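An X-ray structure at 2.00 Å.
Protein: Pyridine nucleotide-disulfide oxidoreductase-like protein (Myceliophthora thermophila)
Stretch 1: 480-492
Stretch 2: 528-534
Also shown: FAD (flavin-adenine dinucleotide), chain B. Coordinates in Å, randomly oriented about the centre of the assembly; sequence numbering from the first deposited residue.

Stretch 1, residues 480-492: TPSIGGGSPAVRT
Stretch 2 (528-534) FFTPLSQ

Residues 480-492 form a turn-rich loop running into a short helix, and residues 528-534 form the end of a strand followed by a loop. The two belong to one chain, and their contact buries 300 Å² in total. The closest CA pairs set the register: G486 CA to S533 CA at 5.7 Å and P488 CA to F529 CA at 7.4 Å. Thus, as the first stretch advances from G486 to P488, its partners step backward from S533 to F529.

The first stretch begins with a type I beta turn from T480 to I483, with P481 at phi/psi -57/-26 and S482 at -79/-4; I483 N donates to T480 O at 3.2 Å. T480 adopts the t rotamer (chi1 179°), which places OG1 to accept from S482 N at 3.2 Å with an N-H...O angle of 160°. Three glycines follow, all at positive phi: G484 67/34, G485 58/30 and G486 82/11. A CB on G484 would lie 2.6 Å from V490 CB, and one on G486 would lie 2.2 Å from S533 OG, so the lack of side chains lets the loop fold against the helix and lets S533 approach. G486 N donates to S482 O at 3.1 Å, and S487 N to G484 O at 3.1 Å.

S487 (phi/psi -59/125, chi1 174°, t) is the N-cap of helix 488-492. Its OG accepts weak bonds from A489 N at 3.2 Å and V490 N at 3.3 Å, satisfying amides at the start of the helix, while R491 N donates to S487 O at 3.0 Å.

P488, with a C-gamma exo ring, points toward the second stretch. Its CG lies 3.7 Å from the centroid of the F529 ring and 15° off the ring normal, which defines a CH-pi contact over the face; the closest atoms are P488 CG and F529 CE1, 3.6 Å apart. F529 has strand angles (-146/150), with chi1 35° (p) and chi2 88° presenting that face.

R491 also points toward the second stretch. Its chi1 177° (t) and chi2 172° (t) extend the chain before chi3 60° (p) and chi4 -99° bend it, so that NH1 donates back to G486 O at 3.0 Å and 158°. L532, at -123/-85 with chi1 -173° (t) and chi2 75° (p), lays CD2 over one face of this guanidinium, 3.5 Å from R491 NH1. The same CD2 lies 3.2 Å from P481 O, and L532 is the residue of its stretch most covered by the first, at 78 Å².

No direct hydrogen bond crosses between the stretches; waters bridge them. Water 1 donates to G486 O at 2.8 Å and accepts from R491 NH2 at 2.9 Å and, weakly, from S533 N at 3.3 Å. Water 2 accepts from R491 NH2 at 2.7 Å and donates to T530 O at 2.9 Å. S533 (-53/145, chi1 -61°, m) points toward G486, its OG 3.5 Å from G486 O. At the helix end, T492 O accepts from FAD N6A at 2.9 Å and 177°.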

# COMPACT_ATOMS: atom_id res chain seq x y z
N THR A 480 6.30 6.48 2.29
CA THR A 480 6.08 6.06 0.94
C THR A 480 6.42 4.53 0.67
O THR A 480 7.38 3.99 1.24
CB THR A 480 6.81 6.97 -0.07
OG1 THR A 480 6.57 6.47 -1.37
CG2 THR A 480 8.32 7.01 0.13
N PRO A 481 5.61 3.87 -0.20
CA PRO A 481 5.94 2.52 -0.62
C PRO A 481 7.32 2.41 -1.27
O PRO A 481 7.95 1.32 -1.22
CB PRO A 481 4.83 2.21 -1.64
CG PRO A 481 3.62 2.92 -1.05
CD PRO A 481 4.23 4.25 -0.68
N SER A 482 7.77 3.53 -1.86
CA SER A 482 9.06 3.64 -2.59
C SER A 482 10.29 3.76 -1.71
O SER A 482 11.39 3.85 -2.19
CB SER A 482 9.04 4.83 -3.58
OG SER A 482 8.23 4.48 -4.69
N ILE A 483 10.08 3.84 -0.42
CA ILE A 483 11.16 4.22 0.48
C ILE A 483 12.47 3.40 0.25
O ILE A 483 12.45 2.14 -0.04
CB ILE A 483 10.61 4.24 1.96
CG1 ILE A 483 11.58 4.96 2.91
CG2 ILE A 483 10.19 2.85 2.46
CD1 ILE A 483 11.66 6.46 2.66
N GLY A 484 13.60 4.09 0.34
CA GLY A 484 14.93 3.40 0.24
C GLY A 484 15.24 2.80 -1.13
O GLY A 484 15.95 1.72 -1.25
N GLY A 485 14.73 3.52 -2.16
CA GLY A 485 14.80 3.10 -3.58
C GLY A 485 14.14 1.74 -3.84
O GLY A 485 14.58 1.01 -4.72
N GLY A 486 13.10 1.40 -3.04
CA GLY A 486 12.51 0.05 -3.11
C GLY A 486 13.21 -1.06 -2.34
O GLY A 486 12.87 -2.18 -2.53
N SER A 487 14.17 -0.77 -1.48
CA SER A 487 14.90 -1.81 -0.77
C SER A 487 13.91 -2.63 0.02
O SER A 487 13.14 -2.05 0.80
CB SER A 487 15.86 -1.18 0.23
OG SER A 487 16.49 -2.12 1.02
N PRO A 488 13.89 -3.98 -0.17
CA PRO A 488 12.97 -4.67 0.74
C PRO A 488 13.33 -4.51 2.22
O PRO A 488 12.46 -4.60 3.05
CB PRO A 488 13.05 -6.12 0.25
CG PRO A 488 13.41 -6.00 -1.23
CD PRO A 488 14.43 -4.90 -1.16
N ALA A 489 14.58 -4.22 2.56
CA ALA A 489 15.01 -4.05 3.93
C ALA A 489 14.45 -2.74 4.51
O ALA A 489 13.82 -2.71 5.62
CB ALA A 489 16.53 -4.01 3.98
N VAL A 490 14.69 -1.66 3.77
CA VAL A 490 14.19 -0.37 4.25
C VAL A 490 12.70 -0.40 4.34
O VAL A 490 12.15 0.05 5.32
CB VAL A 490 14.59 0.82 3.36
CG1 VAL A 490 14.03 2.14 3.91
CG2 VAL A 490 16.12 0.94 3.32
N ARG A 491 12.04 -0.89 3.32
CA ARG A 491 10.62 -0.88 3.38
C ARG A 491 10.01 -1.69 4.53
O ARG A 491 8.97 -1.38 5.02
CB ARG A 491 10.09 -1.41 2.10
CG ARG A 491 8.59 -1.49 2.13
CD ARG A 491 8.04 -1.84 0.75
NE ARG A 491 8.53 -3.14 0.24
CZ ARG A 491 9.53 -3.31 -0.63
NH1 ARG A 491 10.22 -2.24 -1.09
NH2 ARG A 491 9.83 -4.57 -1.05
N THR A 492 10.66 -2.75 4.94
CA THR A 492 10.13 -3.55 6.04
C THR A 492 10.65 -3.09 7.37
O THR A 492 10.14 -3.53 8.39
CB THR A 492 10.16 -5.13 5.81
OG1 THR A 492 10.92 -5.87 6.75
CG2 THR A 492 10.40 -5.57 4.50
N PHE A 528 12.37 -14.69 0.37
CA PHE A 528 11.51 -14.17 -0.65
C PHE A 528 10.67 -13.03 -0.16
O PHE A 528 10.41 -12.95 1.02
CB PHE A 528 10.59 -15.32 -1.20
CG PHE A 528 11.35 -16.42 -1.89
CD1 PHE A 528 11.64 -16.35 -3.28
CD2 PHE A 528 11.72 -17.53 -1.20
CE1 PHE A 528 12.31 -17.40 -3.88
CE2 PHE A 528 12.45 -18.57 -1.81
CZ PHE A 528 12.68 -18.53 -3.14
N PHE A 529 10.22 -12.18 -1.07
CA PHE A 529 9.47 -11.00 -0.70
C PHE A 529 8.47 -10.72 -1.76
O PHE A 529 8.70 -10.99 -2.91
CB PHE A 529 10.39 -9.79 -0.39
CG PHE A 529 11.65 -9.70 -1.25
CD1 PHE A 529 11.64 -9.05 -2.47
CD2 PHE A 529 12.89 -10.24 -0.84
CE1 PHE A 529 12.79 -8.93 -3.27
CE2 PHE A 529 14.03 -10.14 -1.68
CZ PHE A 529 13.98 -9.51 -2.89
N THR A 530 7.35 -10.13 -1.34
CA THR A 530 6.26 -9.83 -2.28
C THR A 530 6.81 -8.84 -3.27
O THR A 530 7.56 -7.99 -2.92
CB THR A 530 4.99 -9.35 -1.59
OG1 THR A 530 5.29 -8.35 -0.62
CG2 THR A 530 4.40 -10.40 -0.73
N PRO A 531 6.52 -9.00 -4.52
CA PRO A 531 7.25 -8.17 -5.47
C PRO A 531 6.82 -6.68 -5.46
O PRO A 531 5.66 -6.41 -5.66
CB PRO A 531 6.93 -8.83 -6.81
CG PRO A 531 5.61 -9.53 -6.61
CD PRO A 531 5.49 -9.85 -5.16
N LEU A 532 7.78 -5.77 -5.33
CA LEU A 532 7.54 -4.39 -5.51
C LEU A 532 8.52 -3.90 -6.63
O LEU A 532 8.19 -3.93 -7.70
CB LEU A 532 7.68 -3.63 -4.14
CG LEU A 532 7.25 -2.14 -4.30
CD1 LEU A 532 5.73 -2.14 -4.38
CD2 LEU A 532 7.76 -1.12 -3.24
N SER A 533 9.76 -3.53 -6.38
CA SER A 533 10.70 -3.24 -7.43
C SER A 533 10.80 -4.41 -8.46
O SER A 533 10.72 -5.56 -8.10
CB SER A 533 12.10 -3.04 -6.87
OG SER A 533 12.21 -2.00 -5.98
N GLN A 534 11.00 -4.06 -9.73
CA GLN A 534 11.35 -5.01 -10.82
C GLN A 534 10.23 -6.01 -11.07
O GLN A 534 10.48 -7.18 -11.32
CB GLN A 534 12.69 -5.74 -10.47
CG GLN A 534 13.81 -4.82 -9.94
CD GLN A 534 15.17 -5.48 -10.19
OE1 GLN A 534 15.34 -6.70 -10.02
NE2 GLN A 534 16.10 -4.70 -10.72
PA FAD B . -0.18 -5.07 5.33
O1A FAD B . 0.44 -3.72 5.46
O2A FAD B . -1.69 -5.23 5.28
O5B FAD B . 0.35 -5.98 6.55
C5B FAD B . 1.71 -6.01 6.84
C4B FAD B . 1.87 -6.11 8.35
O4B FAD B . 3.26 -6.37 8.60
C3B FAD B . 1.50 -4.86 9.14
O3B FAD B . 0.75 -5.22 10.27
C2B FAD B . 2.83 -4.30 9.56
O2B FAD B . 2.76 -3.58 10.77
C1B FAD B . 3.66 -5.56 9.67
N9A FAD B . 5.08 -5.30 9.62
C8A FAD B . 5.75 -4.60 8.66
N7A FAD B . 7.03 -4.56 9.00
C5A FAD B . 7.23 -5.20 10.17
C6A FAD B . 8.40 -5.51 11.00
N6A FAD B . 9.64 -5.12 10.76
N1A FAD B . 8.12 -6.26 12.04
C2A FAD B . 6.88 -6.67 12.37
N3A FAD B . 5.76 -6.44 11.70
C4A FAD B . 5.92 -5.67 10.58
N1 FAD B . -5.19 -1.55 -1.44
C2 FAD B . -6.08 -2.00 -2.40
O2 FAD B . -5.69 -2.69 -3.33
N3 FAD B . -7.38 -1.68 -2.32
C4 FAD B . -7.83 -0.91 -1.32
O4 FAD B . -9.02 -0.66 -1.30
C4X FAD B . -6.96 -0.38 -0.25
N5 FAD B . -7.38 0.42 0.79
C5X FAD B . -6.46 0.83 1.70
C6 FAD B . -6.87 1.71 2.81
C7 FAD B . -5.80 2.10 3.75
C7M FAD B . -6.10 2.99 4.93
C8 FAD B . -4.38 1.68 3.57
C8M FAD B . -3.26 2.08 4.54
C9 FAD B . -4.03 0.87 2.51
C9A FAD B . -5.01 0.44 1.58
N10 FAD B . -4.60 -0.37 0.50
C10 FAD B . -5.57 -0.80 -0.40
C1' FAD B . -3.21 -0.85 0.36
C2' FAD B . -3.07 -2.07 1.36
O2' FAD B . -1.92 -1.87 2.19
C3' FAD B . -3.03 -3.48 0.68
O3' FAD B . -4.23 -3.67 -0.08
C4' FAD B . -3.00 -4.72 1.60
O4' FAD B . -3.89 -4.65 2.80
C5' FAD B . -1.55 -5.03 2.02
O5' FAD B . -1.52 -6.40 2.53
P FAD B . -0.07 -6.83 3.09
O1P FAD B . -0.36 -8.08 4.00
O2P FAD B . 0.86 -6.88 1.86
O3P FAD B . 0.48 -5.55 3.95
O HOH W 1 11.31 -4.22 -3.52
O HOH W 2 8.61 -6.90 -0.50